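Local coordinates for isochorismatase family protein (Enterococcus faecalis, PDB 2A67) that is of unknown specific function but belongs to the isochorismatase family and is probably a hydrolase, at residues D[2-12]-D[29-39]; D[111-120]-D[149-157]. All coordinates share one frame; numbering follows the deposited sequence.

Contact 1. Residues D[2-12]-D[29-39]; sequences MKNRALLLIDF and VLDKVNQRIAV
Phe12 lies across three side chains of helix 29-39. CD1 of its ring is 3.7 Å from Leu30 CD2, and its CZ is 3.8 Å from Val33 CG2. Val29 CG1 meets the same end of the ring, 3.9 Å from Phe12 CE1. With chi1 at -79°, CG lies opposite the carbonyl carbon, which carries the ring to Val29, Leu30 and Val33. Leu7 packs further along the helix. Its CD2 branch reaches the backbone, 3.8 Å from Ile37 N, and also touches CB of Arg36. Between them, Leu9 meets Val33 tip to tip, with Leu9 CD1 3.8 Å from Val33 CG1.

Arg36 adds a polar end to this apolar interface. Its chain bends at chi2 and chi3, and its NH2 is 3.4 Å from Arg5 NH2, two like charges that do not bond to each other. The two guanidinium planes are 48° apart. Both form salt bridges to Glu105, whose charge probably offsets theirs. Arg5 NE also hydrogen-bonds Tyr40 OH.

Strand 5-10 and helix 29-39 run nearly antiparallel, at 154°, with their axes 9.7 Å apart. This is the strand-helix packing of a beta-alpha-beta unit, completed by strand 47-52 in a parallel-sheet alpha/beta fold.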
loop_
_atom_site.group_PDB
_atom_site.type_symbol
_atom_site.label_atom_id
_atom_site.label_comp_id
_atom_site.label_asym_id
_atom_site.label_seq_id
_atom_site.Cartn_x
_atom_site.Cartn_y
_atom_site.Cartn_z
HETATM N N MSE D 2 -8.008 -22.111 -11.468
HETATM C CA MSE D 2 -8.719 -22.147 -10.184
HETATM C C MSE D 2 -8.048 -23.047 -9.156
HETATM O O MSE D 2 -8.622 -23.302 -8.111
HETATM C CB MSE D 2 -10.193 -22.551 -10.350
HETATM C CG MSE D 2 -11.118 -21.450 -10.891
HETATM SE SE MSE D 2 -11.304 -19.950 -9.600
HETATM C CE MSE D 2 -12.034 -20.901 -8.104
ATOM N N LYS D 3 -6.840 -23.521 -9.438
ATOM C CA LYS D 3 -6.068 -24.273 -8.448
ATOM C C LYS D 3 -5.086 -23.353 -7.703
ATOM O O LYS D 3 -4.630 -22.366 -8.266
ATOM C CB LYS D 3 -5.328 -25.450 -9.110
ATOM C CG LYS D 3 -6.046 -26.824 -8.827
ATOM C CD LYS D 3 -5.718 -27.921 -9.887
ATOM C CE LYS D 3 -6.638 -29.160 -9.727
ATOM N NZ LYS D 3 -6.018 -30.391 -10.359
ATOM N N ASN D 4 -4.770 -23.702 -6.455
ATOM C CA ASN D 4 -3.870 -22.904 -5.584
ATOM C C ASN D 4 -4.342 -21.464 -5.521
ATOM O O ASN D 4 -3.565 -20.524 -5.621
ATOM C CB ASN D 4 -2.414 -23.011 -6.093
ATOM C CG ASN D 4 -1.951 -24.479 -6.267
ATOM O OD1 ASN D 4 -1.734 -24.946 -7.377
ATOM N ND2 ASN D 4 -1.802 -25.187 -5.168
ATOM N N ARG D 5 -5.637 -21.304 -5.378
ATOM C CA ARG D 5 -6.281 -19.983 -5.519
ATOM C C ARG D 5 -7.326 -19.829 -4.434
ATOM O O ARG D 5 -8.113 -20.770 -4.219
ATOM C CB ARG D 5 -6.948 -19.846 -6.924
ATOM C CG ARG D 5 -7.552 -18.428 -7.190
ATOM C CD ARG D 5 -7.963 -18.380 -8.684
ATOM N NE ARG D 5 -9.023 -17.398 -8.944
ATOM C CZ ARG D 5 -9.394 -16.973 -10.149
ATOM N NH1 ARG D 5 -8.758 -17.416 -11.246
ATOM N NH2 ARG D 5 -10.383 -16.085 -10.252
ATOM N N ALA D 6 -7.318 -18.661 -3.728
ATOM C CA ALA D 6 -8.281 -18.354 -2.697
ATOM C C ALA D 6 -8.959 -17.037 -2.993
ATOM O O ALA D 6 -8.376 -16.145 -3.624
ATOM C CB ALA D 6 -7.593 -18.245 -1.293
ATOM N N LEU D 7 -10.185 -16.934 -2.516
ATOM C CA LEU D 7 -10.932 -15.708 -2.490
ATOM C C LEU D 7 -10.738 -15.078 -1.076
ATOM O O LEU D 7 -11.062 -15.705 -0.051
ATOM C CB LEU D 7 -12.395 -16.024 -2.690
ATOM C CG LEU D 7 -13.403 -14.890 -2.899
ATOM C CD1 LEU D 7 -13.065 -14.055 -4.174
ATOM C CD2 LEU D 7 -14.804 -15.477 -3.002
ATOM N N LEU D 8 -10.207 -13.852 -1.047
ATOM C CA LEU D 8 -9.887 -13.191 0.180
ATOM C C LEU D 8 -10.827 -11.985 0.349
ATOM O O LEU D 8 -10.729 -11.005 -0.415
ATOM C CB LEU D 8 -8.405 -12.783 0.188
ATOM C CG LEU D 8 -7.879 -12.110 1.496
ATOM C CD1 LEU D 8 -7.939 -13.154 2.637
ATOM C CD2 LEU D 8 -6.447 -11.621 1.252
ATOM N N LEU D 9 -11.726 -12.060 1.346
ATOM C CA LEU D 9 -12.847 -11.123 1.458
ATOM C C LEU D 9 -12.679 -10.292 2.728
ATOM O O LEU D 9 -12.837 -10.820 3.818
ATOM C CB LEU D 9 -14.192 -11.877 1.472
ATOM C CG LEU D 9 -14.485 -12.772 0.225
ATOM C CD1 LEU D 9 -15.780 -13.473 0.407
ATOM C CD2 LEU D 9 -14.480 -11.934 -1.043
ATOM N N ILE D 10 -12.356 -9.010 2.559
ATOM C CA ILE D 10 -11.797 -8.212 3.634
ATOM C C ILE D 10 -12.848 -7.305 4.308
ATOM O O ILE D 10 -13.473 -6.421 3.692
ATOM C CB ILE D 10 -10.561 -7.387 3.164
ATOM C CG1 ILE D 10 -9.457 -8.304 2.619
ATOM C CG2 ILE D 10 -10.044 -6.444 4.351
ATOM C CD1 ILE D 10 -8.453 -7.548 1.753
ATOM N N ASP D 11 -13.025 -7.551 5.596
ATOM C CA ASP D 11 -13.773 -6.651 6.511
ATOM C C ASP D 11 -15.176 -6.324 6.055
ATOM O O ASP D 11 -15.621 -5.179 6.196
ATOM C CB ASP D 11 -13.018 -5.319 6.745
ATOM C CG ASP D 11 -11.691 -5.481 7.498
ATOM O OD1 ASP D 11 -11.321 -6.580 7.930
ATOM O OD2 ASP D 11 -10.984 -4.470 7.670
ATOM N N PHE D 12 -15.886 -7.303 5.527
ATOM C CA PHE D 12 -17.290 -7.164 5.195
ATOM C C PHE D 12 -18.161 -7.365 6.435
ATOM O O PHE D 12 -18.940 -8.336 6.521
ATOM C CB PHE D 12 -17.696 -8.197 4.147
ATOM C CG PHE D 12 -17.302 -7.843 2.758
ATOM C CD1 PHE D 12 -17.702 -6.618 2.190
ATOM C CD2 PHE D 12 -16.570 -8.740 1.986
ATOM C CE1 PHE D 12 -17.366 -6.319 0.841
ATOM C CE2 PHE D 12 -16.224 -8.442 0.636
ATOM C CZ PHE D 12 -16.624 -7.249 0.079
ATOM N N VAL D 29 -22.123 -4.654 -4.459
ATOM C CA VAL D 29 -20.816 -5.240 -4.170
ATOM C C VAL D 29 -21.031 -6.640 -3.559
ATOM O O VAL D 29 -20.451 -7.621 -3.994
ATOM C CB VAL D 29 -19.970 -4.318 -3.220
ATOM C CG1 VAL D 29 -18.796 -5.083 -2.608
ATOM C CG2 VAL D 29 -19.482 -3.114 -3.974
ATOM N N LEU D 30 -21.887 -6.728 -2.545
ATOM C CA LEU D 30 -22.187 -8.010 -1.899
ATOM C C LEU D 30 -22.827 -9.045 -2.854
ATOM O O LEU D 30 -22.570 -10.236 -2.738
ATOM C CB LEU D 30 -23.040 -7.779 -0.649
ATOM C CG LEU D 30 -22.491 -6.820 0.430
ATOM C CD1 LEU D 30 -23.591 -6.558 1.540
ATOM C CD2 LEU D 30 -21.154 -7.243 1.074
ATOM N N ASP D 31 -23.653 -8.584 -3.790
ATOM C CA ASP D 31 -24.227 -9.463 -4.794
ATOM C C ASP D 31 -23.120 -10.036 -5.690
ATOM O O ASP D 31 -23.110 -11.237 -5.962
ATOM C CB ASP D 31 -25.226 -8.701 -5.662
ATOM C CG ASP D 31 -26.512 -8.413 -4.940
ATOM O OD1 ASP D 31 -26.869 -9.223 -4.034
ATOM O OD2 ASP D 31 -27.176 -7.398 -5.305
ATOM N N LYS D 32 -22.191 -9.174 -6.106
ATOM C CA LYS D 32 -21.064 -9.599 -6.953
ATOM C C LYS D 32 -20.137 -10.550 -6.154
ATOM O O LYS D 32 -19.698 -11.575 -6.642
ATOM C CB LYS D 32 -20.353 -8.345 -7.510
ATOM C CG LYS D 32 -19.314 -8.613 -8.557
ATOM C CD LYS D 32 -19.849 -8.406 -10.000
ATOM C CE LYS D 32 -19.404 -7.009 -10.591
ATOM N NZ LYS D 32 -18.213 -7.033 -11.575
ATOM N N VAL D 33 -19.886 -10.232 -4.894
ATOM C CA VAL D 33 -19.089 -11.118 -4.018
ATOM C C VAL D 33 -19.754 -12.482 -3.797
ATOM O O VAL D 33 -19.087 -13.520 -3.888
ATOM C CB VAL D 33 -18.779 -10.434 -2.656
ATOM C CG1 VAL D 33 -18.315 -11.482 -1.597
ATOM C CG2 VAL D 33 -17.728 -9.326 -2.878
ATOM N N ASN D 34 -21.054 -12.495 -3.486
ATOM C CA ASN D 34 -21.769 -13.774 -3.429
ATOM C C ASN D 34 -21.647 -14.632 -4.736
ATOM O O ASN D 34 -21.556 -15.858 -4.658
ATOM C CB ASN D 34 -23.222 -13.541 -3.115
ATOM C CG ASN D 34 -23.487 -13.414 -1.613
ATOM O OD1 ASN D 34 -24.561 -12.983 -1.231
ATOM N ND2 ASN D 34 -22.535 -13.821 -0.779
ATOM N N GLN D 35 -21.645 -13.990 -5.904
ATOM C CA GLN D 35 -21.435 -14.715 -7.192
ATOM C C GLN D 35 -20.056 -15.378 -7.243
ATOM O O GLN D 35 -19.921 -16.535 -7.684
ATOM C CB GLN D 35 -21.599 -13.795 -8.402
ATOM C CG GLN D 35 -23.019 -13.340 -8.683
ATOM C CD GLN D 35 -23.180 -12.735 -10.074
ATOM O OE1 GLN D 35 -24.134 -13.097 -10.824
ATOM N NE2 GLN D 35 -22.229 -11.859 -10.476
ATOM N N ARG D 36 -19.035 -14.668 -6.757
ATOM C CA ARG D 36 -17.686 -15.241 -6.703
ATOM C C ARG D 36 -17.617 -16.369 -5.713
ATOM O O ARG D 36 -17.008 -17.386 -5.977
ATOM C CB ARG D 36 -16.635 -14.170 -6.369
ATOM C CG ARG D 36 -16.665 -12.967 -7.288
ATOM C CD ARG D 36 -16.492 -13.476 -8.764
ATOM N NE ARG D 36 -15.202 -14.161 -8.918
ATOM C CZ ARG D 36 -14.948 -15.078 -9.844
ATOM N NH1 ARG D 36 -15.912 -15.469 -10.669
ATOM N NH2 ARG D 36 -13.746 -15.609 -9.935
ATOM N N ILE D 37 -18.180 -16.152 -4.514
ATOM C CA ILE D 37 -18.286 -17.203 -3.502
ATOM C C ILE D 37 -18.821 -18.473 -4.147
ATOM O O ILE D 37 -18.278 -19.549 -3.955
ATOM C CB ILE D 37 -19.202 -16.744 -2.319
ATOM C CG1 ILE D 37 -18.397 -15.768 -1.430
ATOM C CG2 ILE D 37 -19.705 -17.938 -1.506
ATOM C CD1 ILE D 37 -19.247 -15.127 -0.284
ATOM N N ALA D 38 -19.919 -18.339 -4.872
ATOM C CA ALA D 38 -20.559 -19.493 -5.471
ATOM C C ALA D 38 -19.600 -20.224 -6.436
ATOM O O ALA D 38 -19.495 -21.441 -6.385
ATOM C CB ALA D 38 -21.906 -19.084 -6.157
ATOM N N VAL D 39 -18.814 -19.491 -7.212
ATOM C CA VAL D 39 -17.809 -20.135 -8.128
ATOM C C VAL D 39 -16.721 -20.869 -7.307
ATOM O O VAL D 39 -16.307 -21.969 -7.626
ATOM C CB VAL D 39 -17.124 -19.079 -9.018
ATOM C CG1 VAL D 39 -15.882 -19.621 -9.724
ATOM C CG2 VAL D 39 -18.111 -18.418 -10.012
#

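Contact 2. Residues D[111-120]-D[149-157]; sequences TEFCVDTTIR and IIQHHEAIW
Trp157 and His153 from helix 149-157 fit as knobs among side chains of helix 111-120. Thr111 fits the other way, among Ile149, Ile150, His153 and Trp157. The two segments are almost parallel, at 9°, with axes 10.3 Å apart.

CH-pi contacts cover ring faces. Ile119 CD1 sits over the six-membered ring of Trp157, 3.5 Å from its centroid. Glu112 CB lies over a face of His153, 3.6 Å from the ring centroid.

Apolar contacts fill in around the rings. Val115 CG1 is 3.7 Å from Trp157 CH2. Thr111 CG2 points opposite its backbone N and lies 3.7 Å from His153 CB.

The polar contacts centre on Asp116. Trp157 NE1 donates to its OD2 at 2.9 Å, with an N-H...O angle of 165°, although the place of OD2 is less sure. Within its own helix, Arg120 NE binds Asp116 OD1 at 2.7 Å, on the syn side. Arg120 of the second subunit also forms a salt bridge to Asp116 OD1. His153 ND1 bonds back to Ile149 O at 3.2 Å, with the acceptor in the plane of the His153 ring, which helps hold the ring's rotation.

The buried carboxylate thus meets arginines from two subunits through OD1, with the indole a less certain partner. The arginines would probably favour its ionised form, and they tie the helix pair to the dimer interface.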
loop_
_atom_site.group_PDB
_atom_site.type_symbol
_atom_site.label_atom_id
_atom_site.label_comp_id
_atom_site.label_asym_id
_atom_site.label_seq_id
_atom_site.Cartn_x
_atom_site.Cartn_y
_atom_site.Cartn_z
ATOM N N THR D 111 -11.783 0.470 0.518
ATOM C CA THR D 111 -10.868 0.576 -0.660
ATOM C C THR D 111 -9.471 1.077 -0.336
ATOM O O THR D 111 -8.467 0.427 -0.652
ATOM C CB THR D 111 -11.467 1.580 -1.678
ATOM O OG1 THR D 111 -12.788 1.146 -2.022
ATOM C CG2 THR D 111 -10.574 1.777 -2.950
ATOM N N GLU D 112 -9.408 2.283 0.231
ATOM C CA GLU D 112 -8.130 2.953 0.374
ATOM C C GLU D 112 -7.355 2.553 1.635
ATOM O O GLU D 112 -6.189 2.876 1.762
ATOM C CB GLU D 112 -8.307 4.473 0.325
ATOM C CG GLU D 112 -8.872 5.095 1.639
ATOM C CD GLU D 112 -10.408 5.147 1.695
ATOM O OE1 GLU D 112 -11.081 4.166 1.318
ATOM O OE2 GLU D 112 -10.953 6.185 2.139
ATOM N N PHE D 113 -7.987 1.823 2.535
ATOM C CA PHE D 113 -7.335 1.443 3.775
ATOM C C PHE D 113 -6.957 -0.034 3.730
ATOM O O PHE D 113 -5.958 -0.357 3.144
ATOM C CB PHE D 113 -8.207 1.802 4.987
ATOM C CG PHE D 113 -8.451 3.286 5.136
ATOM C CD1 PHE D 113 -7.402 4.151 5.442
ATOM C CD2 PHE D 113 -9.722 3.818 4.960
ATOM C CE1 PHE D 113 -7.611 5.590 5.607
ATOM C CE2 PHE D 113 -9.948 5.231 5.131
ATOM C CZ PHE D 113 -8.872 6.107 5.445
ATOM N N CYS D 114 -7.775 -0.902 4.311
ATOM C CA CYS D 114 -7.446 -2.310 4.496
ATOM C C CYS D 114 -7.288 -3.063 3.179
ATOM O O CYS D 114 -6.495 -4.011 3.111
ATOM C CB CYS D 114 -8.545 -3.037 5.273
ATOM S SG CYS D 114 -9.180 -2.157 6.772
ATOM N N VAL D 115 -8.057 -2.674 2.177
ATOM C CA VAL D 115 -8.003 -3.359 0.883
ATOM C C VAL D 115 -6.687 -2.981 0.171
ATOM O O VAL D 115 -5.905 -3.868 -0.226
ATOM C CB VAL D 115 -9.281 -3.058 -0.015
ATOM C CG1 VAL D 115 -9.219 -3.806 -1.338
ATOM C CG2 VAL D 115 -10.566 -3.478 0.709
ATOM N N ASP D 116 -6.465 -1.672 -0.006
ATOM C CA ASP D 116 -5.239 -1.212 -0.619
ATOM C C ASP D 116 -4.009 -1.788 0.045
ATOM O O ASP D 116 -3.096 -2.307 -0.619
ATOM C CB ASP D 116 -5.206 0.324 -0.658
ATOM C CG ASP D 116 -4.012 0.863 -1.357
ATOM O OD1 ASP D 116 -2.914 0.667 -0.820
ATOM O OD2 ASP D 116 -4.120 1.495 -2.448
ATOM N N THR D 117 -3.986 -1.759 1.375
ATOM C CA THR D 117 -2.819 -2.261 2.084
ATOM C C THR D 117 -2.612 -3.738 1.869
ATOM O O THR D 117 -1.504 -4.172 1.643
ATOM C CB THR D 117 -2.944 -1.983 3.640
ATOM O OG1 THR D 117 -3.384 -0.616 3.818
ATOM C CG2 THR D 117 -1.559 -2.139 4.304
ATOM N N THR D 118 -3.655 -4.534 1.996
ATOM C CA THR D 118 -3.526 -5.988 1.864
ATOM C C THR D 118 -3.053 -6.404 0.391
ATOM O O THR D 118 -2.280 -7.331 0.234
ATOM C CB THR D 118 -4.870 -6.637 2.246
ATOM O OG1 THR D 118 -5.196 -6.202 3.603
ATOM C CG2 THR D 118 -4.801 -8.203 2.175
ATOM N N ILE D 119 -3.470 -5.640 -0.607
ATOM C CA ILE D 119 -3.091 -5.850 -2.048
ATOM C C ILE D 119 -1.585 -5.567 -2.232
ATOM O O ILE D 119 -0.862 -6.424 -2.706
ATOM C CB ILE D 119 -3.922 -4.959 -2.969
ATOM C CG1 ILE D 119 -5.359 -5.518 -3.061
ATOM C CG2 ILE D 119 -3.272 -4.860 -4.414
ATOM C CD1 ILE D 119 -6.307 -4.495 -3.735
ATOM N N ARG D 120 -1.120 -4.410 -1.758
ATOM C CA ARG D 120 0.316 -4.033 -1.808
ATOM C C ARG D 120 1.160 -4.998 -1.017
ATOM O O ARG D 120 2.209 -5.429 -1.501
ATOM C CB ARG D 120 0.549 -2.591 -1.328
ATOM C CG ARG D 120 -0.293 -1.605 -2.159
ATOM C CD ARG D 120 0.302 -0.228 -2.194
ATOM N NE ARG D 120 -0.769 0.764 -2.451
ATOM C CZ ARG D 120 -0.620 1.878 -3.169
ATOM N NH1 ARG D 120 0.556 2.194 -3.743
ATOM N NH2 ARG D 120 -1.662 2.702 -3.312
ATOM N N ILE D 149 -12.342 8.071 -4.871
ATOM C CA ILE D 149 -11.392 7.220 -4.117
ATOM C C ILE D 149 -11.250 5.841 -4.760
ATOM O O ILE D 149 -10.126 5.346 -4.944
ATOM C CB ILE D 149 -11.775 7.047 -2.622
ATOM C CG1 ILE D 149 -11.796 8.407 -1.888
ATOM C CG2 ILE D 149 -10.779 6.027 -1.922
ATOM C CD1 ILE D 149 -12.593 8.357 -0.576
ATOM N N ILE D 150 -12.393 5.232 -5.082
ATOM C CA ILE D 150 -12.435 3.952 -5.781
ATOM C C ILE D 150 -11.755 4.016 -7.132
ATOM O O ILE D 150 -10.935 3.147 -7.447
ATOM C CB ILE D 150 -13.863 3.416 -5.917
ATOM C CG1 ILE D 150 -14.354 2.904 -4.567
ATOM C CG2 ILE D 150 -13.901 2.238 -6.922
ATOM C CD1 ILE D 150 -15.849 2.863 -4.414
ATOM N N GLN D 151 -12.103 5.012 -7.947
ATOM C CA GLN D 151 -11.437 5.219 -9.237
ATOM C C GLN D 151 -9.894 5.318 -9.092
ATOM O O GLN D 151 -9.104 4.658 -9.811
ATOM C CB GLN D 151 -12.037 6.465 -9.909
ATOM C CG GLN D 151 -11.376 6.950 -11.172
ATOM C CD GLN D 151 -11.987 8.304 -11.665
ATOM O OE1 GLN D 151 -11.970 9.355 -10.956
ATOM N NE2 GLN D 151 -12.551 8.270 -12.906
ATOM N N HIS D 152 -9.473 6.166 -8.165
ATOM C CA HIS D 152 -8.058 6.397 -7.909
ATOM C C HIS D 152 -7.287 5.116 -7.570
ATOM O O HIS D 152 -6.271 4.863 -8.175
ATOM C CB HIS D 152 -7.901 7.415 -6.763
ATOM C CG HIS D 152 -6.477 7.737 -6.400
ATOM N ND1 HIS D 152 -5.589 8.334 -7.275
ATOM C CD2 HIS D 152 -5.813 7.596 -5.222
ATOM C CE1 HIS D 152 -4.448 8.575 -6.638
ATOM N NE2 HIS D 152 -4.555 8.114 -5.399
ATOM N N HIS D 153 -7.754 4.352 -6.593
ATOM C CA HIS D 153 -6.988 3.225 -6.080
ATOM C C HIS D 153 -7.039 2.039 -7.050
ATOM O O HIS D 153 -6.044 1.362 -7.268
ATOM C CB HIS D 153 -7.497 2.816 -4.695
ATOM C CG HIS D 153 -6.939 3.671 -3.594
ATOM N ND1 HIS D 153 -7.474 4.898 -3.259
ATOM C CD2 HIS D 153 -5.833 3.528 -2.837
ATOM C CE1 HIS D 153 -6.718 5.476 -2.333
ATOM N NE2 HIS D 153 -5.710 4.668 -2.073
ATOM N N GLU D 154 -8.203 1.779 -7.625
ATOM C CA GLU D 154 -8.345 0.704 -8.600
ATOM C C GLU D 154 -7.462 0.934 -9.802
ATOM O O GLU D 154 -6.891 -0.005 -10.348
ATOM C CB GLU D 154 -9.837 0.499 -8.948
ATOM C CG GLU D 154 -10.558 -0.156 -7.789
ATOM C CD GLU D 154 -12.001 -0.651 -8.096
ATOM O OE1 GLU D 154 -12.444 -0.422 -9.216
ATOM O OE2 GLU D 154 -12.692 -1.185 -7.158
ATOM N N ALA D 155 -7.301 2.194 -10.207
ATOM C CA ALA D 155 -6.364 2.494 -11.315
ATOM C C ALA D 155 -4.908 2.250 -10.925
ATOM O O ALA D 155 -4.089 1.825 -11.758
ATOM C CB ALA D 155 -6.536 3.929 -11.820
ATOM N N ILE D 156 -4.560 2.522 -9.667
ATOM C CA ILE D 156 -3.201 2.185 -9.204
ATOM C C ILE D 156 -2.965 0.651 -9.195
ATOM O O ILE D 156 -1.907 0.175 -9.577
ATOM C CB ILE D 156 -2.955 2.696 -7.778
ATOM C CG1 ILE D 156 -3.011 4.244 -7.722
ATOM C CG2 ILE D 156 -1.590 2.175 -7.245
ATOM C CD1 ILE D 156 -3.029 4.749 -6.267
ATOM N N TRP D 157 -3.939 -0.113 -8.727
ATOM C CA TRP D 157 -3.764 -1.547 -8.599
ATOM C C TRP D 157 -3.675 -2.264 -9.973
ATOM O O TRP D 157 -2.904 -3.202 -10.111
ATOM C CB TRP D 157 -4.925 -2.161 -7.844
ATOM C CG TRP D 157 -5.195 -1.510 -6.460
ATOM C CD1 TRP D 157 -4.297 -0.863 -5.606
ATOM C CD2 TRP D 157 -6.434 -1.551 -5.786
ATOM N NE1 TRP D 157 -4.973 -0.444 -4.452
ATOM C CE2 TRP D 157 -6.265 -0.900 -4.520
ATOM C CE3 TRP D 157 -7.695 -2.073 -6.129
ATOM C CZ2 TRP D 157 -7.323 -0.714 -3.615
ATOM C CZ3 TRP D 157 -8.759 -1.919 -5.221
ATOM C CH2 TRP D 157 -8.545 -1.225 -3.933
#

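In the fold
The two contacts lie on opposite sides of the chain's centre, with their own centres about 17 Å apart. Contact 1 packs a helix on one face of the parallel sheet; contact 2 pairs two helices on the other face. Strand 5-10 is common ground: Leu8 and Ile10 turn from contact 1 toward helix 111-120, where Ile10 CD1 is 3.7 Å from Thr118 CB. Past the strand end, Asp11 OD2 is 3.1 Å from Cys114 SG. Asp11 also forms a salt bridge to Lys81. An Asp-Lys-Cys set is consistent with the catalytic triad of related nicotinamidases, so the probable active site lies where the two contacts meet.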